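Local coordinates for acyl-CoA thioesterase (Alicyclobacillus acidocaldarius subsp. acidocaldarius, PDB 3RQB), which adopts a hot dog fold and probably hydrolyses acyl-CoA thioesters to free fatty acids and coenzyme A, at the interface of chains A and B. Residues are numbered along the deposited sequence; one frame, centred on the assembly and turned at random. Chains: chain A/B, Uncharacterized protein.

Contact 1: the interface of chains A and B. Residues chain A 164-166, 199, 236-239; chain B 119, 121-124, 257.
B:Glu123, the most buried residue of the patch (104 Å² hidden by chain A), follows directly on the short strand through which the chains pair. Its CG stands anti to the backbone N (chi1 -163°) and the chain then bends at chi2, bringing the carboxylate tip to tip with A:Lys199. The amine nitrogen NZ of A:Lys199 meets OE1 of B:Glu123 on its syn lone pair at 3.0 Å, a salt bridge. The same NZ donates to the backbone O of A:Gln164 at 2.7 Å, so the lysine tip is held from both chains. Just before that tip, CE of A:Lys199 lies over a face of the B:His121 imidazole, 3.8 Å from the ring centroid, the two side chains crossing nearly at a right angle. A:Thr237 contributes its carbonyl O, which takes B:Glu123 N and, almost straight, B:Ala124 N at 2.9 Å; its CB packs on CD2 of B:Leu257. A:Phe239 N donates to B:His121 O at 2.8 Å, and B:His121 N returns a bond to A:Phe239 O. The indole of B:Trp119 runs beside A:Phe239, its CH2 over the rim of one ring face. Short strand 238-240 of chain A thus pairs with strand 121-122 of chain B, while helix 195-200 of chain A supplies the lysine.

Contact 2: the interface of chains A and B. Residues chain A 68-71, 104-105, 107; chain B 85-86, 88, 93.
A:Val104 and B:Val85 form the apolar centre, their side chains crossing at about a right angle with CG1 of A:Val104 3.6 Å from CG1 of B:Val85. The same B:Val85 methyl meets the methyl CG2 of A:Thr107 tip to tip. Beside this pair, the methyl CB of A:Ala70 presses on the first carbons of B:Arg86, 3.4 Å from its CB. The backbone CA of A:Ala70 sits over one face of the B:His93 imidazole, 3.6 Å from the ring centroid and displaced toward the rim, a CH-pi contact. Further round, CD2 of B:His93 touches CB of A:Asn68 at 3.4 Å. The histidine is brought here with CG anti to its carbonyl carbon (chi1 -75°).

Toward the rim, B:Arg86 starts with CG anti to the backbone N and bends at chi2 (50°), so that A:Ala71 CB sits above the guanidinium plane, over its NH1 end. Its NH1 donates to the carbonyl O of A:Val104 at 2.6 Å; the acceptor lies in the guanidinium plane, but the donor stands above the carbonyl plane. B:Asn88 ND2 reaches the carbonyl O of A:Ala70 at 2.9 Å, close to its own amide plane. These polar bonds read main-chain carbonyls, one just past the end of strand 61-69 and one in strand 103-113. The site probably helps hold the two copies in register, joining strand ends of one chain to strands 77-87 and 91-100 of the other.

Contact 3: the interface of chains A and B. Residues chain A 66, 68, 109, 210-212, 214, 262; chain B 64, 66, 68, 109, 111, 212, 214.
This is a threonine-rich, partly hydrated face-to-face packing of beta strands about the two-fold axis, and probably helps hold the two copies together as a dimer. A:Thr66 and B:Thr66 approach tip to tip, with CB of A:Thr66 3.8 Å from CG2 of B:Thr66. Each OG1, anti to its own carbonyl carbon, pairs within its chain: A:Thr66 with A:Thr212, and OG1 of B:Thr66 with OG1 of B:Thr212 at 2.8 Å. A:Thr109 and B:Thr109 also meet through their methyl groups. A:Thr109 holds its hydroxyl in the crowded position between backbone N and carbonyl carbon (chi1 54°), from which OG1 donates to a lone pair of the amide oxygen OD1 of B:Asn68 at 2.7 Å. The symmetry-related bond, from B:Thr109 to A:Asn68, is weak.

B:Tyr214 reaches across with its phenol, whose OH accepts from OG1 of A:Thr262 at 3.2 Å and binds water 2 at 2.6 Å in the ring plane, and that water also binds A:Thr210 OG1 and A:Thr212 OG1. The ring edge at CE1 meets CG2 of A:Thr210, while CE2 faces CB of A:Thr262. An alanine here would remove the phenol, hence the acceptor for A:Thr262 OG1 and the hold on water 2, and would probably leave A:Thr210 and A:Thr262 less well packed. Water 1 repeats the bridge between A:Tyr214 OH and B:Thr212 OG1. The contacts come from strands 61-69, 103-113 and 210-215 of both chains and strand 257-267 of chain A.

Contact 1: the interface of chains A and B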
loop_
_atom_site.group_PDB
_atom_site.type_symbol
_atom_site.label_atom_id
_atom_site.label_comp_id
_atom_site.label_asym_id
_atom_site.label_seq_id
_atom_site.Cartn_x
_atom_site.Cartn_y
_atom_site.Cartn_z
ATOM N N GLN A 164 7.849 6.211 24.399
ATOM C CA GLN A 164 7.666 7.565 23.885
ATOM C C GLN A 164 7.401 7.612 22.382
ATOM O O GLN A 164 7.347 8.690 21.793
ATOM C CB GLN A 164 8.874 8.441 24.235
ATOM C CG GLN A 164 9.038 8.723 25.730
ATOM C CD GLN A 164 8.152 9.861 26.222
ATOM O OE1 GLN A 164 8.642 10.957 26.511
ATOM N NE2 GLN A 164 6.845 9.604 26.327
ATOM N N ASP A 165 7.254 6.450 21.756
ATOM C CA ASP A 165 7.030 6.398 20.312
ATOM C C ASP A 165 5.855 5.507 19.911
ATOM O O ASP A 165 5.088 5.046 20.761
ATOM C CB ASP A 165 8.288 5.935 19.593
ATOM C CG ASP A 165 8.774 4.610 20.104
ATOM O OD1 ASP A 165 9.849 4.574 20.736
ATOM O OD2 ASP A 165 8.066 3.607 19.894
ATOM N N ALA A 166 5.718 5.298 18.602
ATOM C CA ALA A 166 4.607 4.541 18.030
ATOM C C ALA A 166 4.898 3.064 17.746
ATOM O O ALA A 166 4.071 2.377 17.154
ATOM C CB ALA A 166 4.114 5.221 16.767
ATOM N N LYS A 199 0.956 5.869 21.125
ATOM C CA LYS A 199 1.627 7.150 21.302
ATOM C C LYS A 199 0.944 7.952 22.400
ATOM O O LYS A 199 1.589 8.513 23.292
ATOM C CB LYS A 199 1.602 7.933 19.984
ATOM C CG LYS A 199 2.239 9.310 20.042
ATOM C CD LYS A 199 3.698 9.241 20.467
ATOM C CE LYS A 199 4.414 10.535 20.104
ATOM N NZ LYS A 199 5.884 10.462 20.328
ATOM N N ALA A 236 4.657 4.037 12.940
ATOM C CA ALA A 236 3.922 5.075 12.258
ATOM C C ALA A 236 4.910 6.136 11.837
ATOM O O ALA A 236 5.931 6.351 12.504
ATOM C CB ALA A 236 2.884 5.655 13.168
ATOM N N THR A 237 4.644 6.757 10.695
ATOM C CA THR A 237 5.405 7.938 10.299
ATOM C C THR A 237 4.887 9.263 10.895
ATOM O O THR A 237 5.666 10.074 11.402
ATOM C CB THR A 237 5.549 8.016 8.773
ATOM O OG1 THR A 237 4.331 7.576 8.162
ATOM C CG2 THR A 237 6.682 7.104 8.317
ATOM N N GLY A 238 3.573 9.465 10.868
ATOM C CA GLY A 238 3.011 10.718 11.336
ATOM C C GLY A 238 1.500 10.760 11.477
ATOM O O GLY A 238 0.782 9.907 10.949
ATOM N N PHE A 239 1.036 11.772 12.207
ATOM C CA PHE A 239 -0.372 11.963 12.524
ATOM C C PHE A 239 -0.671 13.396 12.207
ATOM O O PHE A 239 -0.088 14.294 12.822
ATOM C CB PHE A 239 -0.639 11.781 14.022
ATOM C CG PHE A 239 -0.005 10.560 14.609
ATOM C CD1 PHE A 239 -0.769 9.445 14.917
ATOM C CD2 PHE A 239 1.362 10.525 14.857
ATOM C CE1 PHE A 239 -0.179 8.310 15.461
ATOM C CE2 PHE A 239 1.957 9.399 15.393
ATOM C CZ PHE A 239 1.187 8.286 15.698
ATOM N N TRP B 119 -5.049 17.031 16.593
ATOM C CA TRP B 119 -3.737 16.957 17.209
ATOM C C TRP B 119 -2.812 16.308 16.191
ATOM O O TRP B 119 -3.205 15.393 15.467
ATOM C CB TRP B 119 -3.762 16.125 18.488
ATOM C CG TRP B 119 -2.401 15.620 18.887
ATOM C CD1 TRP B 119 -1.456 16.286 19.618
ATOM C CD2 TRP B 119 -1.837 14.339 18.578
ATOM N NE1 TRP B 119 -0.344 15.498 19.783
ATOM C CE2 TRP B 119 -0.551 14.297 19.152
ATOM C CE3 TRP B 119 -2.294 13.222 17.866
ATOM C CZ2 TRP B 119 0.283 13.182 19.035
ATOM C CZ3 TRP B 119 -1.464 12.115 17.753
ATOM C CH2 TRP B 119 -0.193 12.105 18.333
ATOM N N HIS B 121 1.407 15.029 15.239
ATOM C CA HIS B 121 2.775 14.783 15.626
ATOM C C HIS B 121 3.459 14.091 14.462
ATOM O O HIS B 121 2.793 13.489 13.617
ATOM C CB HIS B 121 2.810 13.906 16.871
ATOM C CG HIS B 121 4.191 13.595 17.341
ATOM N ND1 HIS B 121 4.814 12.398 17.069
ATOM C CD2 HIS B 121 5.078 14.332 18.048
ATOM C CE1 HIS B 121 6.027 12.406 17.595
ATOM N NE2 HIS B 121 6.212 13.569 18.192
ATOM N N THR B 122 4.781 14.198 14.394
ATOM C CA THR B 122 5.528 13.473 13.379
ATOM C C THR B 122 6.518 12.522 14.034
ATOM O O THR B 122 7.459 12.959 14.700
ATOM C CB THR B 122 6.250 14.420 12.421
ATOM O OG1 THR B 122 5.279 15.152 11.661
ATOM C CG2 THR B 122 7.107 13.629 11.459
ATOM N N GLU B 123 6.270 11.222 13.863
ATOM C CA GLU B 123 7.069 10.180 14.510
ATOM C C GLU B 123 8.367 9.882 13.788
ATOM O O GLU B 123 9.409 9.714 14.415
ATOM C CB GLU B 123 6.263 8.889 14.691
ATOM C CG GLU B 123 6.867 7.919 15.715
ATOM C CD GLU B 123 7.039 8.538 17.105
ATOM O OE1 GLU B 123 6.159 9.319 17.539
ATOM O OE2 GLU B 123 8.064 8.243 17.762
ATOM N N ALA B 124 8.296 9.809 12.467
ATOM C CA ALA B 124 9.489 9.601 11.657
ATOM C C ALA B 124 10.453 10.783 11.786
ATOM O O ALA B 124 10.045 11.921 12.058
ATOM C CB ALA B 124 9.109 9.376 10.196
ATOM N N LEU B 257 6.029 16.094 6.794
ATOM C CA LEU B 257 5.950 14.829 6.089
ATOM C C LEU B 257 4.750 14.852 5.153
ATOM O O LEU B 257 3.598 14.907 5.587
ATOM C CB LEU B 257 5.801 13.682 7.084
ATOM C CG LEU B 257 5.588 12.312 6.442
ATOM C CD1 LEU B 257 6.819 11.906 5.652
ATOM C CD2 LEU B 257 5.266 11.269 7.496
#

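Contact 2: the interface of chains A and B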
loop_
_atom_site.group_PDB
_atom_site.type_symbol
_atom_site.label_atom_id
_atom_site.label_comp_id
_atom_site.label_asym_id
_atom_site.label_seq_id
_atom_site.Cartn_x
_atom_site.Cartn_y
_atom_site.Cartn_z
ATOM N N ASN A 68 -10.033 -1.630 0.672
ATOM C CA ASN A 68 -10.619 -0.383 1.137
ATOM C C ASN A 68 -11.945 -0.677 1.808
ATOM O O ASN A 68 -12.766 -1.424 1.279
ATOM C CB ASN A 68 -10.821 0.575 -0.039
ATOM C CG ASN A 68 -9.685 0.499 -1.044
ATOM O OD1 ASN A 68 -9.701 -0.336 -1.951
ATOM N ND2 ASN A 68 -8.684 1.358 -0.878
ATOM N N PHE A 69 -12.171 -0.102 2.977
ATOM C CA PHE A 69 -13.444 -0.332 3.619
ATOM C C PHE A 69 -14.310 0.882 3.377
ATOM O O PHE A 69 -14.153 1.907 4.031
ATOM C CB PHE A 69 -13.213 -0.546 5.103
ATOM C CG PHE A 69 -12.084 -1.479 5.388
ATOM C CD1 PHE A 69 -12.318 -2.833 5.575
ATOM C CD2 PHE A 69 -10.780 -1.014 5.424
ATOM C CE1 PHE A 69 -11.276 -3.705 5.818
ATOM C CE2 PHE A 69 -9.734 -1.874 5.666
ATOM C CZ PHE A 69 -9.980 -3.226 5.860
ATOM N N ALA A 70 -15.261 0.735 2.463
ATOM C CA ALA A 70 -16.102 1.838 2.059
ATOM C C ALA A 70 -17.000 2.179 3.233
ATOM O O ALA A 70 -17.163 3.345 3.616
ATOM C CB ALA A 70 -16.923 1.440 0.867
ATOM N N ALA A 71 -17.575 1.134 3.806
ATOM C CA ALA A 71 -18.424 1.272 4.964
ATOM C C ALA A 71 -18.186 0.053 5.829
ATOM O O ALA A 71 -17.900 -1.028 5.305
ATOM C CB ALA A 71 -19.868 1.339 4.528
ATOM N N VAL A 104 -22.236 -0.950 -1.712
ATOM C CA VAL A 104 -20.875 -1.451 -1.521
ATOM C C VAL A 104 -20.299 -1.192 -0.132
ATOM O O VAL A 104 -20.263 -0.062 0.363
ATOM C CB VAL A 104 -19.887 -0.924 -2.560
ATOM C CG1 VAL A 104 -18.464 -1.362 -2.185
ATOM C CG2 VAL A 104 -20.264 -1.440 -3.920
ATOM N N VAL A 105 -19.832 -2.271 0.469
ATOM C CA VAL A 105 -19.231 -2.256 1.784
ATOM C C VAL A 105 -17.723 -2.147 1.653
ATOM O O VAL A 105 -17.083 -1.296 2.286
ATOM C CB VAL A 105 -19.584 -3.509 2.562
ATOM C CG1 VAL A 105 -18.833 -3.520 3.864
ATOM C CG2 VAL A 105 -21.081 -3.557 2.814
ATOM N N THR A 107 -14.130 -2.945 -1.055
ATOM C CA THR A 107 -13.472 -3.298 -2.321
ATOM C C THR A 107 -12.034 -3.753 -2.096
ATOM O O THR A 107 -11.454 -3.549 -1.021
ATOM C CB THR A 107 -13.458 -2.142 -3.356
ATOM O OG1 THR A 107 -12.571 -1.102 -2.928
ATOM C CG2 THR A 107 -14.848 -1.572 -3.553
ATOM N N VAL B 85 -17.737 4.536 -6.080
ATOM C CA VAL B 85 -18.297 3.336 -5.485
ATOM C C VAL B 85 -19.065 3.522 -4.144
ATOM O O VAL B 85 -20.090 2.879 -3.892
ATOM C CB VAL B 85 -17.140 2.318 -5.361
ATOM C CG1 VAL B 85 -17.220 1.486 -4.076
ATOM C CG2 VAL B 85 -17.064 1.484 -6.636
ATOM N N ARG B 86 -18.576 4.392 -3.275
ATOM C CA ARG B 86 -19.276 4.630 -2.032
ATOM C C ARG B 86 -19.105 6.080 -1.665
ATOM O O ARG B 86 -18.041 6.656 -1.853
ATOM C CB ARG B 86 -18.722 3.743 -0.919
ATOM C CG ARG B 86 -19.575 3.750 0.324
ATOM C CD ARG B 86 -21.019 3.497 -0.067
ATOM N NE ARG B 86 -21.926 3.701 1.053
ATOM C CZ ARG B 86 -22.226 2.770 1.952
ATOM N NH1 ARG B 86 -21.693 1.561 1.863
ATOM N NH2 ARG B 86 -23.063 3.052 2.939
ATOM N N ASN B 88 -19.873 8.850 1.536
ATOM C CA ASN B 88 -20.255 9.005 2.927
ATOM C C ASN B 88 -20.100 10.466 3.326
ATOM O O ASN B 88 -19.726 11.290 2.490
ATOM C CB ASN B 88 -19.410 8.071 3.787
ATOM C CG ASN B 88 -19.385 6.644 3.239
ATOM O OD1 ASN B 88 -20.390 6.142 2.733
ATOM N ND2 ASN B 88 -18.231 5.994 3.325
ATOM N N HIS B 93 -14.979 6.554 -1.862
ATOM C CA HIS B 93 -14.125 5.509 -2.445
ATOM C C HIS B 93 -14.329 5.330 -3.953
ATOM O O HIS B 93 -15.465 5.192 -4.413
ATOM C CB HIS B 93 -14.398 4.156 -1.787
ATOM C CG HIS B 93 -13.835 4.014 -0.410
ATOM N ND1 HIS B 93 -14.402 4.616 0.693
ATOM C CD2 HIS B 93 -12.773 3.308 0.048
ATOM C CE1 HIS B 93 -13.708 4.297 1.771
ATOM N NE2 HIS B 93 -12.713 3.506 1.409
#

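Contact 3: the interface of chains A and B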
loop_
_atom_site.group_PDB
_atom_site.type_symbol
_atom_site.label_atom_id
_atom_site.label_comp_id
_atom_site.label_asym_id
_atom_site.label_seq_id
_atom_site.Cartn_x
_atom_site.Cartn_y
_atom_site.Cartn_z
ATOM N N THR A 66 -4.761 -5.165 -1.670
ATOM C CA THR A 66 -5.109 -3.879 -1.078
ATOM C C THR A 66 -6.619 -3.848 -0.889
ATOM O O THR A 66 -7.378 -4.207 -1.793
ATOM C CB THR A 66 -4.661 -2.656 -1.940
ATOM O OG1 THR A 66 -3.236 -2.658 -2.124
ATOM C CG2 THR A 66 -5.064 -1.362 -1.258
ATOM N N ASN A 68 -10.033 -1.630 0.672
ATOM C CA ASN A 68 -10.619 -0.383 1.137
ATOM C C ASN A 68 -11.945 -0.677 1.808
ATOM O O ASN A 68 -12.766 -1.424 1.279
ATOM C CB ASN A 68 -10.821 0.575 -0.039
ATOM C CG ASN A 68 -9.685 0.499 -1.044
ATOM O OD1 ASN A 68 -9.701 -0.336 -1.951
ATOM N ND2 ASN A 68 -8.684 1.358 -0.878
ATOM N N THR A 109 -8.136 -4.971 -4.460
ATOM C CA THR A 109 -7.390 -5.387 -5.648
ATOM C C THR A 109 -6.281 -6.366 -5.238
ATOM O O THR A 109 -5.453 -6.072 -4.365
ATOM C CB THR A 109 -6.831 -4.180 -6.495
ATOM O OG1 THR A 109 -6.042 -3.302 -5.675
ATOM C CG2 THR A 109 -7.978 -3.381 -7.162
ATOM N N THR A 210 -8.053 2.050 4.457
ATOM C CA THR A 210 -7.338 1.280 3.474
ATOM C C THR A 210 -6.139 0.534 4.067
ATOM O O THR A 210 -5.482 1.005 5.009
ATOM C CB THR A 210 -6.934 2.164 2.297
ATOM O OG1 THR A 210 -6.595 1.338 1.175
ATOM C CG2 THR A 210 -5.756 3.045 2.668
ATOM N N PHE A 211 -5.873 -0.637 3.493
ATOM C CA PHE A 211 -4.955 -1.623 4.059
ATOM C C PHE A 211 -4.248 -2.371 2.932
ATOM O O PHE A 211 -4.852 -2.662 1.887
ATOM C CB PHE A 211 -5.754 -2.602 4.923
ATOM C CG PHE A 211 -4.933 -3.690 5.546
ATOM C CD1 PHE A 211 -3.656 -3.433 6.035
ATOM C CD2 PHE A 211 -5.462 -4.971 5.689
ATOM C CE1 PHE A 211 -2.900 -4.452 6.636
ATOM C CE2 PHE A 211 -4.720 -5.995 6.287
ATOM C CZ PHE A 211 -3.438 -5.733 6.763
ATOM N N THR A 212 -2.968 -2.672 3.136
ATOM C CA THR A 212 -2.164 -3.288 2.079
ATOM C C THR A 212 -1.214 -4.353 2.640
ATOM O O THR A 212 -0.530 -4.137 3.645
ATOM C CB THR A 212 -1.366 -2.221 1.250
ATOM O OG1 THR A 212 -2.272 -1.310 0.598
ATOM C CG2 THR A 212 -0.495 -2.889 0.199
ATOM N N TYR A 214 1.862 -6.926 1.237
ATOM C CA TYR A 214 2.712 -7.545 0.248
ATOM C C TYR A 214 3.165 -8.844 0.888
ATOM O O TYR A 214 3.473 -8.868 2.077
ATOM C CB TYR A 214 3.915 -6.655 -0.032
ATOM C CG TYR A 214 3.582 -5.353 -0.711
ATOM C CD1 TYR A 214 2.407 -5.203 -1.429
ATOM C CD2 TYR A 214 4.454 -4.266 -0.641
ATOM C CE1 TYR A 214 2.103 -4.003 -2.064
ATOM C CE2 TYR A 214 4.158 -3.055 -1.275
ATOM C CZ TYR A 214 2.979 -2.929 -1.988
ATOM O OH TYR A 214 2.672 -1.737 -2.624
ATOM N N THR A 262 0.832 -1.752 5.020
ATOM C CA THR A 262 0.540 -0.366 5.299
ATOM C C THR A 262 -0.940 -0.273 5.517
ATOM O O THR A 262 -1.726 -1.047 4.965
ATOM C CB THR A 262 0.964 0.598 4.167
ATOM O OG1 THR A 262 0.539 0.093 2.889
ATOM C CG2 THR A 262 2.476 0.784 4.181
ATOM N N ALA B 64 -5.785 8.247 -0.250
ATOM C CA ALA B 64 -4.904 7.155 -0.618
ATOM C C ALA B 64 -5.098 6.753 -2.072
ATOM O O ALA B 64 -6.160 6.976 -2.652
ATOM C CB ALA B 64 -5.137 5.964 0.295
ATOM N N THR B 66 -3.919 3.283 -4.673
ATOM C CA THR B 66 -3.248 2.030 -4.979
ATOM C C THR B 66 -3.462 1.764 -6.453
ATOM O O THR B 66 -4.601 1.688 -6.912
ATOM C CB THR B 66 -3.821 0.850 -4.169
ATOM O OG1 THR B 66 -3.458 0.984 -2.786
ATOM C CG2 THR B 66 -3.297 -0.473 -4.717
ATOM N N ASN B 68 -2.478 -0.818 -9.585
ATOM C CA ASN B 68 -1.930 -2.104 -9.986
ATOM C C ASN B 68 -1.724 -2.130 -11.496
ATOM O O ASN B 68 -2.663 -1.863 -12.255
ATOM C CB ASN B 68 -2.873 -3.218 -9.547
ATOM C CG ASN B 68 -3.411 -2.991 -8.152
ATOM O OD1 ASN B 68 -4.616 -2.801 -7.956
ATOM N ND2 ASN B 68 -2.514 -2.973 -7.175
ATOM N N THR B 109 -7.469 1.922 -6.971
ATOM C CA THR B 109 -8.518 2.279 -6.033
ATOM C C THR B 109 -8.074 3.554 -5.324
ATOM O O THR B 109 -6.879 3.776 -5.104
ATOM C CB THR B 109 -8.826 1.144 -5.010
ATOM O OG1 THR B 109 -7.671 0.887 -4.197
ATOM C CG2 THR B 109 -9.241 -0.142 -5.724
ATOM N N VAL B 111 -9.190 6.736 -2.247
ATOM C CA VAL B 111 -10.030 7.214 -1.180
ATOM C C VAL B 111 -9.950 8.724 -1.131
ATOM O O VAL B 111 -8.872 9.285 -0.999
ATOM C CB VAL B 111 -9.578 6.642 0.157
ATOM C CG1 VAL B 111 -10.590 6.982 1.235
ATOM C CG2 VAL B 111 -9.395 5.128 0.038
ATOM N N THR B 212 1.402 1.954 -3.961
ATOM C CA THR B 212 0.455 2.610 -3.055
ATOM C C THR B 212 1.027 3.927 -2.531
ATOM O O THR B 212 2.236 4.047 -2.330
ATOM C CB THR B 212 0.042 1.714 -1.853
ATOM O OG1 THR B 212 -0.769 0.627 -2.312
ATOM C CG2 THR B 212 -0.772 2.500 -0.857
ATOM N N TYR B 214 -0.045 7.197 0.373
ATOM C CA TYR B 214 -0.919 7.847 1.330
ATOM C C TYR B 214 -0.517 9.313 1.390
ATOM O O TYR B 214 0.676 9.616 1.536
ATOM C CB TYR B 214 -0.722 7.212 2.707
ATOM C CG TYR B 214 -1.090 5.747 2.789
ATOM C CD1 TYR B 214 -1.815 5.128 1.774
ATOM C CD2 TYR B 214 -0.732 4.992 3.895
ATOM C CE1 TYR B 214 -2.170 3.796 1.862
ATOM C CE2 TYR B 214 -1.079 3.658 3.991
ATOM C CZ TYR B 214 -1.796 3.064 2.976
ATOM O OH TYR B 214 -2.142 1.736 3.084
HETATM O O HOH W 1 0.417 -1.022 -3.938
HETATM O O HOH W 2 -3.828 1.027 1.197
#

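Contacts 2 and 3 are neighbours, the centres of their C-alpha atoms about 13 Å apart, and they share A:Asn68, which faces B:His93 in one and B:Thr109 in the other. Strands 61-69 and 103-113 of chain A run through both. Contact 1 lies about 20 Å from contact 3 and about 27 Å from contact 2, with contact 3 between them; strand 257-267 supplies residues to both contact 1 and contact 3, from opposite chains. With their symmetry twins, the contacts spread the chain pairing over a long interface that combines strand pairing, apolar packing and hydrated hydroxyl groups, consistent with a stable dimer.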